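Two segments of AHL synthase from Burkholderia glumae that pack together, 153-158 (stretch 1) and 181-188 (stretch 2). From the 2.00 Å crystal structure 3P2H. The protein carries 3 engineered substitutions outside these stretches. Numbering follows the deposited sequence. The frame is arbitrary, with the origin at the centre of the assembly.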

# COMPACT_ATOMS: atom_id res chain seq x y z
N ARG A 153 -5.16 8.70 -13.11
CA ARG A 153 -5.12 10.15 -13.23
C ARG A 153 -3.74 10.71 -12.87
O ARG A 153 -3.26 11.65 -13.50
N ILE A 154 -3.11 10.12 -11.86
CA ILE A 154 -1.78 10.56 -11.44
C ILE A 154 -0.76 10.30 -12.56
O ILE A 154 0.25 10.99 -12.65
N GLY A 155 -1.03 9.31 -13.39
CA GLY A 155 -0.14 9.03 -14.51
C GLY A 155 0.78 7.83 -14.43
O GLY A 155 1.52 7.56 -15.38
N VAL A 156 0.75 7.11 -13.32
CA VAL A 156 1.62 5.94 -13.17
C VAL A 156 1.16 4.86 -14.13
O VAL A 156 0.04 4.89 -14.61
N HIS A 157 2.04 3.90 -14.42
CA HIS A 157 1.67 2.82 -15.32
C HIS A 157 1.05 1.70 -14.52
O HIS A 157 1.73 0.79 -14.04
N ALA A 158 -0.26 1.78 -14.36
CA ALA A 158 -1.00 0.76 -13.63
C ALA A 158 -1.81 -0.07 -14.62
O ALA A 158 -2.33 0.45 -15.61
N ALA A 181 9.81 4.02 -16.61
CA ALA A 181 10.02 5.44 -16.87
C ALA A 181 8.76 6.28 -16.65
O ALA A 181 8.82 7.34 -16.04
N GLN A 182 7.63 5.78 -17.13
CA GLN A 182 6.36 6.50 -16.99
C GLN A 182 5.97 6.71 -15.53
O GLN A 182 5.64 7.82 -15.12
N THR A 183 5.98 5.62 -14.76
CA THR A 183 5.62 5.68 -13.35
C THR A 183 6.56 6.59 -12.57
O THR A 183 6.11 7.43 -11.79
N LEU A 184 7.86 6.43 -12.80
CA LEU A 184 8.84 7.26 -12.11
C LEU A 184 8.65 8.74 -12.45
O LEU A 184 8.61 9.59 -11.56
N ALA A 185 8.51 9.05 -13.73
CA ALA A 185 8.31 10.44 -14.15
C ALA A 185 7.04 11.02 -13.56
O ALA A 185 7.03 12.15 -13.07
N ALA A 186 5.95 10.25 -13.59
CA ALA A 186 4.68 10.72 -13.05
C ALA A 186 4.76 11.04 -11.56
O ALA A 186 4.01 11.87 -11.05
N LEU A 187 5.69 10.38 -10.86
CA LEU A 187 5.85 10.57 -9.43
C LEU A 187 7.02 11.48 -9.07
O LEU A 187 7.32 11.68 -7.90
N ASP A 188 7.69 12.03 -10.09
CA ASP A 188 8.83 12.92 -9.88
C ASP A 188 9.99 12.25 -9.17
O ASP A 188 10.66 12.85 -8.34

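The contact buries 341 Å² summed over both sides, and the largest shares belong to Gln182 (56 Å²) and Val156 (54 Å²), followed by Ala186 (47 Å²). The backbone sets the terms. The CA atoms of Val156 and Thr183 lie 4.0 Å apart, and those of Gly155 and Ala186 5.3 Å apart, so the turn that leaves the first helix lies directly against the second, and little room remains for bulk between them.

Gln182 is the polar anchor, although it is an exposed residue. Its CA-to-CB bond points toward the first stretch, and chi1 and chi2 are both t (-173° each), which extends the chain across to the turn. With chi3 at -47°, the amide NE2 donates to Gly155 O at 2.9 Å with an N-H...acceptor angle of 170°, a nearly linear hydrogen bond. The same nitrogen is 3.7 Å from His157 CA, so the amide also covers the backbone where the chain moves on from the turn. The His157 ring meets Gln182 OE1 obliquely; with chi1 t (179°), the end of that side chain leads away from the second stretch.

Val156 supplies the apolar counterpart. It is buried, its CA-to-CB bond runs sideways, and chi1 is m (-56°). Its CG1 lies 3.9 Å from Leu187 CG and 4.4 Å from Ala186 CB, both apolar contacts. Leu187 also starts sideways, but its m, t rotamer (-61°, 170°) brings the end of the side chain nearer the first stretch, where CD2 lies 4.1 Å from CG2 of Ile154. Ile154, with chi1 m and chi2 t, thus extends the apolar patch begun by Val156.

Ala186 points its CB toward the first stretch, and the small methyl fits against main chain: CB is 3.6 Å from Gly155 C, 3.7 Å from Ile154 O and 3.8 Å from Val156 N. The fit depends on Gly155. An ideal CB there would point toward the second stretch and come within 3.3 Å of Ala186 CB, a tight approach. The residue's positive phi (105°, with psi -2°) makes a second, independent case for glycine, because a CB would also be jammed against the carbonyl O of Ile154.

Thr183 closes the polar side. Its chi1 is m (-71°), and OG1 accepts a hydrogen bond from His157 N at 2.8 Å with an angle of 165°; OG1 is also hydrogen-bonded elsewhere in the structure. The hydroxyl therefore serves a backbone NH just beyond the turn, while its distance of 3.8 Å from Val156 CB places it against the valine side chain as well.

A single water links the backbones near Ala186. Water 1 donates to Ile154 O at 2.9 Å and to Ala186 O at 2.5 Å, the latter notably short, and so joins two carbonyls that could not bond to each other directly. Arg153, Ala181, Leu184 and Asp188 cover no surface here, and the CA-to-CB bond of Leu184 points away.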

# COMPACT_ATOMS: atom_id res chain seq x y z
CB ARG A 153 -6.17 10.79 -12.31
CG ARG A 153 -6.36 12.28 -12.56
CD ARG A 153 -6.97 12.50 -13.93
NE ARG A 153 -7.04 13.90 -14.31
CZ ARG A 153 -7.40 14.32 -15.52
NH1 ARG A 153 -7.72 13.44 -16.46
NH2 ARG A 153 -7.41 15.62 -15.81
CB ILE A 154 -1.32 9.85 -10.14
CG1 ILE A 154 -2.18 10.33 -8.97
CG2 ILE A 154 0.15 10.13 -9.87
CD1 ILE A 154 -1.82 9.68 -7.64
CB VAL A 156 1.58 5.38 -11.73
CG1 VAL A 156 1.95 6.48 -10.74
CG2 VAL A 156 0.20 4.82 -11.43
CB HIS A 157 2.89 2.30 -16.10
CG HIS A 157 2.57 1.17 -17.03
ND1 HIS A 157 3.53 0.54 -17.78
CD2 HIS A 157 1.40 0.55 -17.32
CE1 HIS A 157 2.97 -0.42 -18.49
NE2 HIS A 157 1.67 -0.44 -18.23
CB ALA A 158 -1.93 1.43 -12.63
CB ALA A 181 10.55 5.64 -18.29
CB GLN A 182 5.24 5.72 -17.69
CG GLN A 182 3.92 6.49 -17.73
CD GLN A 182 2.77 5.65 -18.27
OE1 GLN A 182 2.90 4.98 -19.30
NE2 GLN A 182 1.64 5.69 -17.59
CB THR A 183 5.64 4.27 -12.72
OG1 THR A 183 4.53 3.51 -13.22
CG2 THR A 183 5.57 4.36 -11.19
CB LEU A 184 10.26 6.81 -12.50
CG LEU A 184 10.67 5.39 -12.08
CD1 LEU A 184 12.02 5.03 -12.67
CD2 LEU A 184 10.71 5.30 -10.56
CB ALA A 185 8.26 10.52 -15.67
CB ALA A 186 3.60 9.68 -13.30
CB LEU A 187 6.03 9.22 -8.74
CG LEU A 187 4.85 8.25 -8.91
CD1 LEU A 187 5.22 6.86 -8.42
CD2 LEU A 187 3.65 8.80 -8.15
CB ASP A 188 8.40 14.16 -9.09
CG ASP A 188 7.69 15.18 -9.95
OD1 ASP A 188 7.00 16.06 -9.40
OD2 ASP A 188 7.83 15.09 -11.19
O HOH W 1 1.87 13.08 -11.39